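Local coordinates for hypothetical protein PH1948 (Pyrococcus horikoshii, PDB 1WY7) that binds S-adenosyl-L-homocysteine and probably acts as an S-adenosylmethionine-dependent methyltransferase, with RNA as its putative substrate, at residues Gly50-Asp55 and Ala72-Cys77. Residues are numbered along the deposited sequence; the frame is centred on the assembly and turned at random.
Sequences GKVVAD and AKEVIC
Val52 packs against both Lys73 and Glu74. Val52 CG1, anti to its own backbone N (chi1 178°), lies alongside the aliphatic part of Glu74, 3.7 Å from Glu74 CG, while Val52 CG2 comes nearest Lys73 CE, at 3.5 Å. Lys73, its chain bent at chi3 (56°), reaches across this methyl, and a water accepting from Lys73 NZ donates to Gly50 O, bridging the two exposed residues.

On the face carrying Val53, Asp55, Val75 and Cys77, all buried, Val53 CB sits 4.2 Å from Val75 CG2, and Val75 CG1 touches both Val53 O and Asp55 CB.

The backbones are joined as parallel strands. Val53 N donates almost straight to Glu74 O (2.9 Å). Ile76 N donates to Val53 O (2.7 Å), which also receives the CA-H of Val75, and Asp55 N donates to Ile76 O (2.9 Å).

Further out, Glu74 OE1 forms a salt bridge with Lys100. Helix 62-69 covers the Val75 face through Ser64 and Leu68, and Ser64 OG also holds Asp55 OD1. The strands run toward the bound S-adenosyl-L-homocysteine, about 5 Å from the Asp55 side chain. With helix 62-69 as the crossover, this is the first beta-alpha-beta unit of the Rossmann-like methyltransferase fold.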
loop_
_atom_site.group_PDB
_atom_site.type_symbol
_atom_site.label_atom_id
_atom_site.label_comp_id
_atom_site.label_asym_id
_atom_site.label_seq_id
_atom_site.Cartn_x
_atom_site.Cartn_y
_atom_site.Cartn_z
ATOM N N GLY A 50 8.752 -5.227 14.170
ATOM C CA GLY A 50 9.870 -4.423 14.618
ATOM C C GLY A 50 10.480 -3.527 13.558
ATOM O O GLY A 50 11.527 -2.924 13.783
ATOM N N LYS A 51 9.832 -3.420 12.404
ATOM C CA LYS A 51 10.368 -2.593 11.327
ATOM C C LYS A 51 9.728 -1.209 11.229
ATOM O O LYS A 51 8.589 -1.005 11.662
ATOM C CB LYS A 51 10.183 -3.314 9.990
ATOM C CG LYS A 51 10.751 -4.719 9.960
ATOM C CD LYS A 51 12.266 -4.722 9.902
ATOM C CE LYS A 51 12.793 -6.155 9.837
ATOM N NZ LYS A 51 14.163 -6.225 9.255
ATOM N N VAL A 52 10.474 -0.262 10.665
ATOM C CA VAL A 52 9.959 1.087 10.445
ATOM C C VAL A 52 9.339 0.997 9.056
ATOM O O VAL A 52 10.038 0.789 8.065
ATOM C CB VAL A 52 11.091 2.145 10.457
ATOM C CG1 VAL A 52 10.515 3.523 10.166
ATOM C CG2 VAL A 52 11.771 2.154 11.813
ATOM N N VAL A 53 8.022 1.124 8.991
ATOM C CA VAL A 53 7.309 0.999 7.724
ATOM C C VAL A 53 6.683 2.271 7.178
ATOM O O VAL A 53 6.066 3.040 7.916
ATOM C CB VAL A 53 6.168 -0.058 7.829
ATOM C CG1 VAL A 53 5.456 -0.199 6.481
ATOM C CG2 VAL A 53 6.734 -1.395 8.294
ATOM N N ALA A 54 6.833 2.473 5.872
ATOM C CA ALA A 54 6.229 3.622 5.219
ATOM C C ALA A 54 5.070 3.093 4.384
ATOM O O ALA A 54 5.228 2.130 3.627
ATOM C CB ALA A 54 7.257 4.339 4.324
ATOM N N ASP A 55 3.903 3.708 4.546
ATOM C CA ASP A 55 2.702 3.332 3.801
ATOM C C ASP A 55 2.450 4.487 2.818
ATOM O O ASP A 55 1.904 5.522 3.196
ATOM C CB ASP A 55 1.529 3.167 4.781
ATOM C CG ASP A 55 0.244 2.743 4.105
ATOM O OD1 ASP A 55 -0.782 2.578 4.823
ATOM O OD2 ASP A 55 0.243 2.568 2.858
ATOM N N ALA A 72 4.531 -3.830 13.602
ATOM C CA ALA A 72 5.474 -2.858 13.061
ATOM C C ALA A 72 5.912 -1.949 14.207
ATOM O O ALA A 72 5.103 -1.578 15.051
ATOM C CB ALA A 72 4.818 -2.032 11.949
ATOM N N LYS A 73 7.195 -1.607 14.257
ATOM C CA LYS A 73 7.682 -0.723 15.308
ATOM C C LYS A 73 6.977 0.626 15.157
ATOM O O LYS A 73 6.530 1.213 16.135
ATOM C CB LYS A 73 9.194 -0.543 15.198
ATOM C CG LYS A 73 9.785 0.341 16.296
ATOM C CD LYS A 73 11.306 0.259 16.318
ATOM C CE LYS A 73 11.901 0.606 14.963
ATOM N NZ LYS A 73 13.381 0.424 14.924
ATOM N N GLU A 74 6.888 1.106 13.921
ATOM C CA GLU A 74 6.209 2.362 13.630
ATOM C C GLU A 74 5.875 2.429 12.155
ATOM O O GLU A 74 6.514 1.778 11.327
ATOM C CB GLU A 74 7.076 3.573 13.989
ATOM C CG GLU A 74 8.299 3.770 13.114
ATOM C CD GLU A 74 8.974 5.128 13.334
ATOM O OE1 GLU A 74 8.323 6.169 13.086
ATOM O OE2 GLU A 74 10.152 5.160 13.754
ATOM N N VAL A 75 4.865 3.220 11.826
ATOM C CA VAL A 75 4.465 3.379 10.447
ATOM C C VAL A 75 4.403 4.859 10.112
ATOM O O VAL A 75 3.972 5.680 10.933
ATOM C CB VAL A 75 3.084 2.737 10.198
ATOM C CG1 VAL A 75 2.622 3.019 8.764
ATOM C CG2 VAL A 75 3.160 1.231 10.449
ATOM N N ILE A 76 4.880 5.212 8.921
ATOM C CA ILE A 76 4.821 6.598 8.487
ATOM C C ILE A 76 3.846 6.618 7.316
ATOM O O ILE A 76 4.100 6.059 6.252
ATOM C CB ILE A 76 6.212 7.145 8.087
ATOM C CG1 ILE A 76 7.177 7.002 9.272
ATOM C CG2 ILE A 76 6.102 8.637 7.725
ATOM C CD1 ILE A 76 8.602 7.515 9.007
ATOM N N CYS A 77 2.703 7.244 7.550
ATOM C CA CYS A 77 1.644 7.323 6.567
ATOM C C CYS A 77 1.810 8.527 5.650
ATOM O O CYS A 77 1.805 9.671 6.105
ATOM C CB CYS A 77 0.303 7.376 7.301
ATOM S SG CYS A 77 0.160 6.077 8.574
HETATM O O HOH W 1 13.083 -2.546 15.831
#